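Local structure of redox-sensing transcriptional repressor Rex (Thermoanaerobacter ethanolicus, 3WG9) at residues Val11-Pro16 with Ile189-His194; Arg20-Leu25 with Tyr66-Leu71; Ile33-Leu38 with Gln48-Leu53; Ile174-Phe177 with Asp181-Val184. The protein represses transcription as a homodimer that binds DNA through winged-helix domains and probably senses the cellular NADH/NAD(+) balance through its Rossmann domains. One frame throughout, in Å; residues are numbered along the deposited sequence.

Contact 1 of 4, residues Val11-Pro16 with Ile189-His194; sequences VIRRLP and ILENVH. With SO4 (sulfate ion), chain F.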
loop_
_atom_site.group_PDB
_atom_site.type_symbol
_atom_site.label_atom_id
_atom_site.label_comp_id
_atom_site.label_asym_id
_atom_site.label_seq_id
_atom_site.Cartn_x
_atom_site.Cartn_y
_atom_site.Cartn_z
ATOM N N VAL B 11 6.512 14.817 2.008
ATOM C CA VAL B 11 6.952 15.078 0.634
ATOM C C VAL B 11 7.328 13.805 -0.107
ATOM O O VAL B 11 6.904 13.569 -1.244
ATOM C CB VAL B 11 8.187 16.073 0.569
ATOM C CG1 VAL B 11 8.764 16.159 -0.863
ATOM C CG2 VAL B 11 7.827 17.470 1.087
ATOM N N ILE B 12 8.159 12.987 0.509
ATOM C CA ILE B 12 8.670 11.751 -0.162
ATOM C C ILE B 12 7.489 10.884 -0.573
ATOM O O ILE B 12 7.503 10.294 -1.632
ATOM C CB ILE B 12 9.601 10.996 0.791
ATOM C CG1 ILE B 12 10.886 11.802 0.974
ATOM C CG2 ILE B 12 9.920 9.479 0.305
ATOM C CD1 ILE B 12 11.741 11.246 2.214
ATOM N N ARG B 13 6.438 10.808 0.241
ATOM C CA ARG B 13 5.302 9.949 -0.132
ATOM C C ARG B 13 4.428 10.516 -1.246
ATOM O O ARG B 13 3.724 9.770 -1.905
ATOM C CB ARG B 13 4.373 9.662 1.065
ATOM C CG ARG B 13 5.117 8.806 2.157
ATOM C CD ARG B 13 4.153 8.057 3.076
ATOM N NE ARG B 13 4.885 7.303 4.098
ATOM C CZ ARG B 13 5.416 6.093 3.880
ATOM N NH1 ARG B 13 5.353 5.501 2.668
ATOM N NH2 ARG B 13 5.962 5.449 4.895
ATOM N N ARG B 14 4.495 11.825 -1.509
ATOM C CA ARG B 14 3.814 12.325 -2.707
ATOM C C ARG B 14 4.582 12.047 -3.979
ATOM O O ARG B 14 3.983 12.004 -5.080
ATOM C CB ARG B 14 3.585 13.843 -2.624
ATOM C CG ARG B 14 2.540 14.189 -1.559
ATOM C CD ARG B 14 2.164 15.711 -1.565
ATOM N NE ARG B 14 3.222 16.588 -1.047
ATOM C CZ ARG B 14 3.316 17.014 0.195
ATOM N NH1 ARG B 14 2.431 16.610 1.119
ATOM N NH2 ARG B 14 4.310 17.822 0.533
ATOM N N LEU B 15 5.903 11.956 -3.890
ATOM C CA LEU B 15 6.696 11.820 -5.143
ATOM C C LEU B 15 6.358 10.618 -6.022
ATOM O O LEU B 15 6.352 10.734 -7.252
ATOM C CB LEU B 15 8.223 11.864 -4.875
ATOM C CG LEU B 15 8.754 13.131 -4.155
ATOM C CD1 LEU B 15 10.225 12.998 -3.752
ATOM C CD2 LEU B 15 8.602 14.377 -5.100
ATOM N N PRO B 16 6.202 9.411 -5.427
ATOM C CA PRO B 16 5.768 8.300 -6.288
ATOM C C PRO B 16 4.387 8.499 -6.913
ATOM O O PRO B 16 4.165 7.969 -7.994
ATOM C CB PRO B 16 5.818 7.058 -5.368
ATOM C CG PRO B 16 6.757 7.536 -4.204
ATOM C CD PRO B 16 6.402 8.986 -4.039
ATOM N N ILE B 189 16.449 1.741 6.968
ATOM C CA ILE B 189 15.150 2.218 6.445
ATOM C C ILE B 189 14.096 1.152 6.732
ATOM O O ILE B 189 14.326 -0.004 6.394
ATOM C CB ILE B 189 15.214 2.476 4.930
ATOM C CG1 ILE B 189 16.150 3.652 4.643
ATOM C CG2 ILE B 189 13.813 2.877 4.370
ATOM C CD1 ILE B 189 16.920 3.549 3.287
ATOM N N LEU B 190 12.969 1.503 7.371
ATOM C CA LEU B 190 11.924 0.488 7.578
ATOM C C LEU B 190 10.649 1.008 6.957
ATOM O O LEU B 190 10.198 2.078 7.343
ATOM C CB LEU B 190 11.641 0.214 9.058
ATOM C CG LEU B 190 10.369 -0.623 9.384
ATOM C CD1 LEU B 190 10.366 -2.079 8.776
ATOM C CD2 LEU B 190 10.204 -0.719 10.888
ATOM N N GLU B 191 10.124 0.320 5.945
ATOM C CA GLU B 191 8.877 0.792 5.310
ATOM C C GLU B 191 7.804 -0.271 5.587
ATOM O O GLU B 191 7.930 -1.424 5.122
ATOM C CB GLU B 191 9.106 0.955 3.787
ATOM C CG GLU B 191 7.823 1.147 2.929
ATOM C CD GLU B 191 7.070 2.463 3.238
ATOM O OE1 GLU B 191 7.532 3.266 4.092
ATOM O OE2 GLU B 191 5.983 2.649 2.619
ATOM N N ASN B 192 6.839 0.086 6.444
ATOM C CA ASN B 192 5.750 -0.818 6.793
ATOM C C ASN B 192 4.640 -0.648 5.797
ATOM O O ASN B 192 4.150 0.478 5.507
ATOM C CB ASN B 192 5.211 -0.650 8.237
ATOM C CG ASN B 192 6.276 -0.803 9.310
ATOM O OD1 ASN B 192 6.924 -1.851 9.450
ATOM N ND2 ASN B 192 6.451 0.252 10.096
ATOM N N VAL B 193 4.274 -1.771 5.187
ATOM C CA VAL B 193 3.147 -1.712 4.291
ATOM C C VAL B 193 1.945 -1.847 5.213
ATOM O O VAL B 193 1.798 -2.798 6.009
ATOM C CB VAL B 193 3.163 -2.871 3.237
ATOM C CG1 VAL B 193 1.999 -2.765 2.297
ATOM C CG2 VAL B 193 4.454 -2.863 2.345
ATOM N N HIS B 194 1.002 -0.987 4.972
ATOM C CA HIS B 194 -0.178 -0.909 5.801
ATOM C C HIS B 194 -1.309 -1.056 4.781
ATOM O O HIS B 194 -1.959 -0.104 4.492
ATOM C CB HIS B 194 -0.202 0.527 6.406
ATOM C CG HIS B 194 0.869 0.763 7.455
ATOM N ND1 HIS B 194 0.999 -0.028 8.576
ATOM C CD2 HIS B 194 1.806 1.745 7.571
ATOM C CE1 HIS B 194 2.000 0.416 9.312
ATOM N NE2 HIS B 194 2.515 1.481 8.717
HETATM S S SO4 F . 3.506 5.471 9.567
HETATM O O1 SO4 F . 3.683 4.193 10.258
HETATM O O2 SO4 F . 2.084 5.799 9.527
HETATM O O3 SO4 F . 4.194 6.529 10.320
HETATM O O4 SO4 F . 3.966 5.378 8.177
#
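The carboxylate of E191 meets the R13 guanidinium at its edge, CD lying in the guanidinium plane, with the two flat groups turned 36° against each other. R13 grips end-on: NH2 reaches the syn lone pair of E191 OE1 at 2.8 Å, while NH1 gives a 2.9 Å bond to E191 OE2, which it meets on the syn side but 21° out of the carboxylate plane. Sulfate O4 lies oblique to the same guanidinium, 3.8 Å from R13 NH2. H194, with the backbone carbon of N192 over one face of its ring, sends a weak NE2 bond to sulfate O1 at 3.3 Å. With its chain extended from CG to NE, R13 carries its guanidinium from helix 9-27 of the winged-helix domain to strand 189-192, at the edge of the parallel Rossmann sheet. Across the dimer, R205 of the second subunit pairs with OE1 and S198 of that subunit bonds OE2, so each carboxylate oxygen has two partners. A glutamine in place of E191 would probably leave R13 and R205 of the second subunit without their shared negative charge. The sulfate, probably from the crystallisation liquor, is also bound by R17 and R20 of the second subunit.

Contact 2 of 4, residues Arg20-Leu25 with Tyr66-Leu71; sequences RYLEEL and YNVEEL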
loop_
_atom_site.group_PDB
_atom_site.type_symbol
_atom_site.label_atom_id
_atom_site.label_comp_id
_atom_site.label_asym_id
_atom_site.label_seq_id
_atom_site.Cartn_x
_atom_site.Cartn_y
_atom_site.Cartn_z
ATOM N N ARG B 20 3.842 8.070 -10.897
ATOM C CA ARG B 20 2.864 7.107 -11.435
ATOM C C ARG B 20 1.821 7.785 -12.369
ATOM O O ARG B 20 1.409 7.236 -13.381
ATOM C CB ARG B 20 2.121 6.480 -10.223
ATOM C CG ARG B 20 1.136 5.309 -10.564
ATOM C CD ARG B 20 0.780 4.441 -9.314
ATOM N NE ARG B 20 0.534 5.208 -8.101
ATOM C CZ ARG B 20 -0.602 5.851 -7.815
ATOM N NH1 ARG B 20 -1.586 5.843 -8.699
ATOM N NH2 ARG B 20 -0.774 6.537 -6.669
ATOM N N TYR B 21 1.366 8.971 -12.004
ATOM C CA TYR B 21 0.430 9.709 -12.832
ATOM C C TYR B 21 1.067 10.187 -14.159
ATOM O O TYR B 21 0.449 9.995 -15.210
ATOM C CB TYR B 21 -0.238 10.861 -12.084
ATOM C CG TYR B 21 -1.213 11.628 -12.945
ATOM C CD1 TYR B 21 -2.257 10.962 -13.595
ATOM C CD2 TYR B 21 -1.099 13.002 -13.124
ATOM C CE1 TYR B 21 -3.153 11.619 -14.409
ATOM C CE2 TYR B 21 -2.018 13.689 -13.946
ATOM C CZ TYR B 21 -3.042 12.981 -14.580
ATOM O OH TYR B 21 -3.973 13.606 -15.386
ATOM N N LEU B 22 2.279 10.748 -14.106
ATOM C CA LEU B 22 3.095 11.085 -15.281
ATOM C C LEU B 22 3.424 9.906 -16.208
ATOM O O LEU B 22 3.524 10.065 -17.441
ATOM C CB LEU B 22 4.400 11.745 -14.844
ATOM C CG LEU B 22 4.148 13.225 -14.501
ATOM C CD1 LEU B 22 5.188 13.744 -13.529
ATOM C CD2 LEU B 22 4.091 14.086 -15.752
ATOM N N GLU B 23 3.674 8.740 -15.616
ATOM C CA GLU B 23 3.887 7.531 -16.388
ATOM C C GLU B 23 2.676 7.223 -17.281
ATOM O O GLU B 23 2.821 6.909 -18.462
ATOM C CB GLU B 23 4.228 6.363 -15.442
ATOM C CG GLU B 23 4.692 5.115 -16.145
ATOM C CD GLU B 23 5.178 4.073 -15.122
ATOM O OE1 GLU B 23 4.386 3.179 -14.765
ATOM O OE2 GLU B 23 6.304 4.194 -14.613
ATOM N N GLU B 24 1.476 7.375 -16.738
ATOM C CA GLU B 24 0.255 7.102 -17.469
ATOM C C GLU B 24 0.078 8.091 -18.623
ATOM O O GLU B 24 -0.222 7.681 -19.739
ATOM C CB GLU B 24 -0.919 7.136 -16.507
ATOM C CG GLU B 24 -2.325 6.985 -17.114
ATOM C CD GLU B 24 -3.401 7.140 -16.035
ATOM O OE1 GLU B 24 -4.361 7.930 -16.210
ATOM O OE2 GLU B 24 -3.241 6.513 -14.963
ATOM N N LEU B 25 0.338 9.370 -18.366
ATOM C CA LEU B 25 0.318 10.409 -19.397
ATOM C C LEU B 25 1.388 10.168 -20.459
ATOM O O LEU B 25 1.150 10.367 -21.648
ATOM C CB LEU B 25 0.508 11.806 -18.771
ATOM C CG LEU B 25 -0.418 12.423 -17.713
ATOM C CD1 LEU B 25 0.173 13.735 -17.215
ATOM C CD2 LEU B 25 -1.851 12.654 -18.197
ATOM N N TYR B 66 4.118 21.715 -17.284
ATOM C CA TYR B 66 5.266 20.839 -17.320
ATOM C C TYR B 66 5.289 20.030 -18.607
ATOM O O TYR B 66 4.253 19.555 -19.075
ATOM C CB TYR B 66 5.158 19.851 -16.135
ATOM C CG TYR B 66 5.145 20.527 -14.770
ATOM C CD1 TYR B 66 6.330 20.929 -14.172
ATOM C CD2 TYR B 66 3.941 20.796 -14.113
ATOM C CE1 TYR B 66 6.311 21.535 -12.937
ATOM C CE2 TYR B 66 3.929 21.377 -12.852
ATOM C CZ TYR B 66 5.119 21.767 -12.300
ATOM O OH TYR B 66 5.128 22.446 -11.103
ATOM N N ASN B 67 6.482 19.780 -19.101
ATOM C CA ASN B 67 6.683 18.729 -20.079
ATOM C C ASN B 67 6.621 17.371 -19.351
ATOM O O ASN B 67 7.330 17.141 -18.362
ATOM C CB ASN B 67 8.053 18.905 -20.772
ATOM C CG ASN B 67 8.306 17.850 -21.815
ATOM O OD1 ASN B 67 8.831 16.788 -21.513
ATOM N ND2 ASN B 67 7.931 18.134 -23.074
ATOM N N VAL B 68 5.735 16.510 -19.825
ATOM C CA VAL B 68 5.474 15.227 -19.194
ATOM C C VAL B 68 6.723 14.376 -19.157
ATOM O O VAL B 68 7.095 13.865 -18.098
ATOM C CB VAL B 68 4.349 14.494 -19.933
ATOM C CG1 VAL B 68 4.284 13.026 -19.520
ATOM C CG2 VAL B 68 3.029 15.192 -19.711
ATOM N N GLU B 69 7.383 14.206 -20.304
ATOM C CA GLU B 69 8.490 13.266 -20.375
ATOM C C GLU B 69 9.633 13.736 -19.485
ATOM O O GLU B 69 10.324 12.924 -18.867
ATOM C CB GLU B 69 8.986 13.075 -21.817
ATOM C CG GLU B 69 10.095 12.015 -21.969
ATOM C CD GLU B 69 10.527 11.872 -23.435
ATOM O OE1 GLU B 69 9.625 11.734 -24.300
ATOM O OE2 GLU B 69 11.746 11.975 -23.745
ATOM N N GLU B 70 9.869 15.047 -19.440
ATOM C CA GLU B 70 11.010 15.558 -18.672
ATOM C C GLU B 70 10.720 15.509 -17.169
ATOM O O GLU B 70 11.625 15.266 -16.369
ATOM C CB GLU B 70 11.339 17.005 -19.075
ATOM C CG GLU B 70 11.830 17.089 -20.512
ATOM C CD GLU B 70 12.432 18.451 -20.883
ATOM O OE1 GLU B 70 11.903 19.486 -20.418
ATOM O OE2 GLU B 70 13.439 18.462 -21.646
ATOM N N LEU B 71 9.482 15.808 -16.799
ATOM C CA LEU B 71 9.115 15.760 -15.383
ATOM C C LEU B 71 9.189 14.297 -14.959
ATOM O O LEU B 71 9.786 13.960 -13.906
ATOM C CB LEU B 71 7.765 16.412 -15.110
ATOM C CG LEU B 71 7.170 16.320 -13.693
ATOM C CD1 LEU B 71 8.206 16.692 -12.635
ATOM C CD2 LEU B 71 5.880 17.076 -13.551
#
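L22 and L71 press together where the first helix of the winged-helix DNA-binding domain, 9-27, meets the start of helix 68-78. L22 has CG anti to its carbonyl carbon (chi1 -79°), which directs the leucine fork at helix 68-78, where its two methyls find different targets: CD1 goes to L71, and L22 CD2 lies over the V68 backbone, 3.8 Å from V68 O. L71 takes the other common form, CG anti to the backbone N (chi1 174°), and its side chain crosses that of L22 at about a right angle. The fit is tight, since L22 CD1 comes within 3.3 Å of L71 CG.

One turn further along helix 9-27, L25 also meets V68 at about a right angle. The two methyls of V68 divide the work: CG1 touches the backbone O of L22 at 3.7 Å and stands 4.0 Å from L25 CB, while CG2 faces L25 CD1. I33 of the short antiparallel strand 32-33 packs against both L25 and V68, and L53 of helix 46-54 against L71, so L22, V68 and L71 lie in the buried core of the domain, with L25 nearer its margin. Just before V68, N67 caps helix 68-78, its OD1 accepting from E70 N at 2.9 Å in the carbonyl plane.

Contact 3 of 4, residues Ile33-Leu38 with Gln48-Leu53; sequences ISSREL and QIRQDL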
loop_
_atom_site.group_PDB
_atom_site.type_symbol
_atom_site.label_atom_id
_atom_site.label_comp_id
_atom_site.label_asym_id
_atom_site.label_seq_id
_atom_site.Cartn_x
_atom_site.Cartn_y
_atom_site.Cartn_z
ATOM N N ILE B 33 1.473 18.942 -19.308
ATOM C CA ILE B 33 0.377 18.991 -18.355
ATOM C C ILE B 33 0.475 20.283 -17.578
ATOM O O ILE B 33 1.552 20.663 -17.138
ATOM C CB ILE B 33 0.361 17.754 -17.379
ATOM C CG1 ILE B 33 -0.818 17.873 -16.407
ATOM C CG2 ILE B 33 1.672 17.634 -16.657
ATOM C CD1 ILE B 33 -1.198 16.565 -15.740
ATOM N N SER B 34 -0.652 20.966 -17.442
ATOM C CA SER B 34 -0.679 22.259 -16.771
ATOM C C SER B 34 -0.636 22.061 -15.251
ATOM O O SER B 34 -0.962 20.969 -14.726
ATOM C CB SER B 34 -1.943 23.018 -17.191
ATOM O OG SER B 34 -3.085 22.529 -16.502
ATOM N N SER B 35 -0.247 23.112 -14.538
ATOM C CA SER B 35 -0.175 23.077 -13.068
ATOM C C SER B 35 -1.540 22.802 -12.443
ATOM O O SER B 35 -1.657 22.053 -11.454
ATOM C CB SER B 35 0.314 24.435 -12.529
ATOM O OG SER B 35 1.572 24.269 -11.907
ATOM N N ARG B 36 -2.575 23.429 -12.985
ATOM C CA ARG B 36 -3.876 23.216 -12.387
ATOM C C ARG B 36 -4.370 21.770 -12.658
ATOM O O ARG B 36 -4.935 21.148 -11.770
ATOM C CB ARG B 36 -4.900 24.273 -12.805
ATOM C CG ARG B 36 -5.338 24.189 -14.232
ATOM C CD ARG B 36 -6.588 25.015 -14.470
ATOM N NE ARG B 36 -7.566 24.844 -13.400
ATOM C CZ ARG B 36 -8.851 25.170 -13.493
ATOM N NH1 ARG B 36 -9.340 25.694 -14.616
ATOM N NH2 ARG B 36 -9.656 24.976 -12.454
ATOM N N GLU B 37 -4.065 21.228 -13.833
ATOM C CA GLU B 37 -4.500 19.861 -14.206
ATOM C C GLU B 37 -3.819 18.843 -13.280
ATOM O O GLU B 37 -4.437 17.904 -12.745
ATOM C CB GLU B 37 -4.124 19.545 -15.662
ATOM C CG GLU B 37 -4.673 20.524 -16.709
ATOM C CD GLU B 37 -4.357 20.146 -18.181
ATOM O OE1 GLU B 37 -5.315 19.795 -18.901
ATOM O OE2 GLU B 37 -3.184 20.222 -18.636
ATOM N N LEU B 38 -2.524 19.044 -13.109
ATOM C CA LEU B 38 -1.757 18.218 -12.210
ATOM C C LEU B 38 -2.274 18.288 -10.787
ATOM O O LEU B 38 -2.518 17.265 -10.163
ATOM C CB LEU B 38 -0.267 18.514 -12.290
ATOM C CG LEU B 38 0.629 17.560 -11.516
ATOM C CD1 LEU B 38 0.501 16.065 -12.032
ATOM C CD2 LEU B 38 2.096 18.027 -11.550
ATOM N N GLN B 48 2.130 23.674 -3.571
ATOM C CA GLN B 48 2.827 22.596 -2.841
ATOM C C GLN B 48 3.569 21.729 -3.860
ATOM O O GLN B 48 4.668 21.243 -3.596
ATOM C CB GLN B 48 1.840 21.742 -2.027
ATOM C CG GLN B 48 2.533 20.712 -1.086
ATOM C CD GLN B 48 3.450 21.378 -0.104
ATOM O OE1 GLN B 48 2.994 22.116 0.726
ATOM N NE2 GLN B 48 4.751 21.159 -0.214
ATOM N N ILE B 49 2.978 21.505 -5.023
ATOM C CA ILE B 49 3.661 20.632 -5.983
ATOM C C ILE B 49 4.935 21.335 -6.453
ATOM O O ILE B 49 5.989 20.704 -6.573
ATOM C CB ILE B 49 2.810 20.359 -7.197
ATOM C CG1 ILE B 49 1.652 19.411 -6.802
ATOM C CG2 ILE B 49 3.691 19.765 -8.249
ATOM C CD1 ILE B 49 0.611 19.261 -7.932
ATOM N N ARG B 50 4.852 22.646 -6.692
ATOM C CA ARG B 50 6.073 23.379 -7.100
ATOM C C ARG B 50 7.134 23.268 -5.992
ATOM O O ARG B 50 8.314 23.007 -6.243
ATOM C CB ARG B 50 5.751 24.867 -7.315
ATOM C CG ARG B 50 4.869 25.126 -8.488
ATOM C CD ARG B 50 4.803 26.682 -8.736
ATOM N NE ARG B 50 3.783 26.863 -9.745
ATOM C CZ ARG B 50 2.512 27.134 -9.511
ATOM N NH1 ARG B 50 2.133 27.520 -8.301
ATOM N NH2 ARG B 50 1.662 27.095 -10.535
ATOM N N GLN B 51 6.706 23.438 -4.755
ATOM C CA GLN B 51 7.612 23.342 -3.640
ATOM C C GLN B 51 8.254 21.935 -3.481
ATOM O O GLN B 51 9.472 21.807 -3.176
ATOM C CB GLN B 51 6.840 23.646 -2.378
ATOM C CG GLN B 51 7.781 23.869 -1.152
ATOM C CD GLN B 51 7.043 24.472 0.063
ATOM O OE1 GLN B 51 6.548 23.754 0.928
ATOM N NE2 GLN B 51 6.940 25.794 0.097
ATOM N N ASP B 52 7.450 20.909 -3.743
ATOM C CA ASP B 52 7.956 19.520 -3.671
ATOM C C ASP B 52 9.086 19.304 -4.673
ATOM O O ASP B 52 10.123 18.777 -4.313
ATOM C CB ASP B 52 6.862 18.489 -3.956
ATOM C CG ASP B 52 5.839 18.376 -2.814
ATOM O OD1 ASP B 52 6.095 18.875 -1.682
ATOM O OD2 ASP B 52 4.797 17.700 -3.010
ATOM N N LEU B 53 8.889 19.675 -5.930
ATOM C CA LEU B 53 9.904 19.543 -6.950
ATOM C C LEU B 53 11.129 20.434 -6.696
ATOM O O LEU B 53 12.289 20.017 -6.961
ATOM C CB LEU B 53 9.303 19.850 -8.345
ATOM C CG LEU B 53 8.115 18.943 -8.705
ATOM C CD1 LEU B 53 7.237 19.318 -9.906
ATOM C CD2 LEU B 53 8.613 17.468 -8.764
HETATM O O HOH W 1 4.010 25.744 -12.788
#
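I49 and L38 carry the apolar half of this contact, and S35 with R50 the polar half. I49 points its CD1 at L38, coming to 4.0 Å from L38 CG; the two side chains cross obliquely. Because CG1 of I49 stands anti to the carbonyl carbon and its chain is extended beyond (chi2 171°), CD1 is carried out to L38, while the CG2 branch of I49 also reaches the leucine, 4.1 Å from L38 CD2. L38 answers with its CG and the CD2 methyl, so both branches of I49 meet the same end of the leucine.

One turn earlier on helix 35-42, S35 lies next to the guanidinium of R50. The long arginine chain, extended from CG to NE, brings R50 NH2 to 3.1 Å from S35 OG, oblique to the guanidinium plane. A water joins the same two residues: it lies in that plane at the edge, accepts from R50 NE at 3.3 Å, and is 3.0 Å from S35 OG. R50 also touches a crystal neighbour, which may influence where its end settles.

S34 and E37 form a capping box at the start of helix 35-42, with S34 N bonded to the anti lone pair of E37 OE2 at 2.9 Å. Helices 35-42 and 46-54 lie in the predicted helix-turn-helix, where the second of the pair would be expected to serve as recognition helix. Y66 of strand 66-67 packs against S35, L38, R50 and L53, touching both helices, while Y18 of helix 9-27 packs on I49.

Contact 4 of 4, residues Ile174-Phe177 with Asp181-Val184; sequences IWNF and DLKV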
loop_
_atom_site.group_PDB
_atom_site.type_symbol
_atom_site.label_atom_id
_atom_site.label_comp_id
_atom_site.label_asym_id
_atom_site.label_seq_id
_atom_site.Cartn_x
_atom_site.Cartn_y
_atom_site.Cartn_z
ATOM N N ILE B 174 14.299 -2.568 5.061
ATOM C CA ILE B 174 13.342 -3.633 5.185
ATOM C C ILE B 174 12.010 -3.142 4.690
ATOM O O ILE B 174 11.520 -2.049 5.087
ATOM C CB ILE B 174 13.210 -4.072 6.685
ATOM C CG1 ILE B 174 14.514 -4.829 7.055
ATOM C CG2 ILE B 174 11.982 -5.001 6.853
ATOM C CD1 ILE B 174 14.589 -5.216 8.548
ATOM N N TRP B 175 11.428 -3.936 3.790
ATOM C CA TRP B 175 10.062 -3.648 3.302
ATOM C C TRP B 175 9.144 -4.671 3.970
ATOM O O TRP B 175 9.224 -5.879 3.720
ATOM C CB TRP B 175 10.044 -3.738 1.762
ATOM C CG TRP B 175 8.845 -3.120 1.107
ATOM C CD1 TRP B 175 8.115 -2.046 1.572
ATOM C CD2 TRP B 175 8.263 -3.488 -0.138
ATOM N NE1 TRP B 175 7.124 -1.699 0.659
ATOM C CE2 TRP B 175 7.177 -2.592 -0.385
ATOM C CE3 TRP B 175 8.568 -4.455 -1.092
ATOM C CZ2 TRP B 175 6.349 -2.709 -1.489
ATOM C CZ3 TRP B 175 7.745 -4.560 -2.225
ATOM C CH2 TRP B 175 6.690 -3.643 -2.443
ATOM N N ASN B 176 8.321 -4.207 4.904
ATOM C CA ASN B 176 7.671 -5.118 5.853
ATOM C C ASN B 176 6.176 -5.281 5.488
ATOM O O ASN B 176 5.450 -4.325 5.618
ATOM C CB ASN B 176 7.757 -4.524 7.269
ATOM C CG ASN B 176 6.954 -5.330 8.298
ATOM O OD1 ASN B 176 6.804 -6.560 8.181
ATOM N ND2 ASN B 176 6.366 -4.619 9.270
ATOM N N PHE B 177 5.745 -6.458 5.048
ATOM C CA PHE B 177 4.313 -6.708 4.747
ATOM C C PHE B 177 3.457 -7.187 5.926
ATOM O O PHE B 177 2.251 -7.403 5.767
ATOM C CB PHE B 177 4.171 -7.726 3.638
ATOM C CG PHE B 177 4.421 -7.130 2.292
ATOM C CD1 PHE B 177 3.352 -6.618 1.555
ATOM C CD2 PHE B 177 5.724 -6.920 1.875
ATOM C CE1 PHE B 177 3.558 -6.015 0.317
ATOM C CE2 PHE B 177 5.953 -6.322 0.629
ATOM C CZ PHE B 177 4.878 -5.849 -0.122
ATOM N N ASP B 181 4.312 -3.215 13.426
ATOM C CA ASP B 181 5.408 -2.267 13.283
ATOM C C ASP B 181 6.712 -2.690 14.012
ATOM O O ASP B 181 6.827 -2.620 15.251
ATOM C CB ASP B 181 4.943 -0.848 13.625
ATOM C CG ASP B 181 4.020 -0.253 12.539
ATOM O OD1 ASP B 181 3.521 -0.991 11.650
ATOM O OD2 ASP B 181 3.814 0.978 12.541
ATOM N N LEU B 182 7.691 -3.109 13.202
ATOM C CA LEU B 182 8.981 -3.659 13.669
ATOM C C LEU B 182 9.929 -2.615 14.267
ATOM O O LEU B 182 9.798 -1.451 13.965
ATOM C CB LEU B 182 9.684 -4.375 12.517
ATOM C CG LEU B 182 8.868 -5.524 11.941
ATOM C CD1 LEU B 182 9.631 -6.077 10.776
ATOM C CD2 LEU B 182 8.570 -6.617 12.958
ATOM N N LYS B 183 10.882 -3.047 15.083
ATOM C CA LYS B 183 11.893 -2.171 15.652
ATOM C C LYS B 183 13.217 -2.393 14.885
ATOM O O LYS B 183 13.685 -3.541 14.836
ATOM C CB LYS B 183 12.154 -2.542 17.111
ATOM C CG LYS B 183 10.972 -2.336 18.057
ATOM C CD LYS B 183 10.119 -1.143 17.672
ATOM C CE LYS B 183 8.754 -1.224 18.366
ATOM N NZ LYS B 183 8.936 -1.484 19.827
ATOM N N VAL B 184 13.801 -1.320 14.343
ATOM C CA VAL B 184 15.135 -1.377 13.704
ATOM C C VAL B 184 15.886 -0.127 14.149
ATOM O O VAL B 184 15.271 0.869 14.555
ATOM C CB VAL B 184 15.047 -1.362 12.125
ATOM C CG1 VAL B 184 14.250 -2.612 11.578
ATOM C CG2 VAL B 184 14.386 -0.133 11.671
#
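N176 holds CG anti to its backbone N (chi1 173°), and L182 holds CG anti to its carbonyl carbon (chi1 -60°); these torsions turn the amide and the leucine fork toward each other. Both belong to the Rossmann domain: N176 ends strand 173-176 of the parallel sheet, and L182 sits in the loop that leads on to strand 189-192. The side chains cross at a slant, with L182 CD1 3.7 Å from N176 CG and L182 CG 3.8 Å from N176 ND2, so the leucine packs against the amide without any polar atom of its own.

The polar ends of that amide are used by other partners. ND2 gives to N192 OD1 on the neighbouring strand and to I180 O, and OD1 accepts from L178 N, so the buried group ties the turn after the strand to the next strand. A leucine in place of N176 would probably leave N192 OD1, I180 O and L178 N without these partners, freeing the turn to shift.

Two residues back along the strand, I174 meets V184, their side chains sliding past each other in opposite directions. Helix 159-168 packs over this side, A163 touching I174 and L182, and V167 touching V184. The turn lies beside residues that bind ligands in other crystals of this protein: F177 contacts NADH and D181 binds zinc. Here F177 packs on W175, its CE2 3.6 Å above the tryptophan ring and toward the rim. The I174-V184 pair touches through I174 CD1 and V184 CG1, 4.0 Å apart.

In the fold
From the N terminus, helix 9-27 opens two loops. Contact 1 closes the long one, joining the start of this helix to strand 189-192, and the other three contacts nest inside it. Contact 2 closes the shorter loop, from the same helix to strand 66-67 and helix 68-78, and encloses contact 3, which joins helices 35-42 and 46-54. These two share the winged-helix core, Y21 and L25 packing on I33. Contact 4 follows contacts 2 and 3 in series, a short turn in the Rossmann domain beside contact 1, whose strand neighbours strand 173-176. Contact 1 thus bridges the two domains, while R14 pairs with D52 of contact 3.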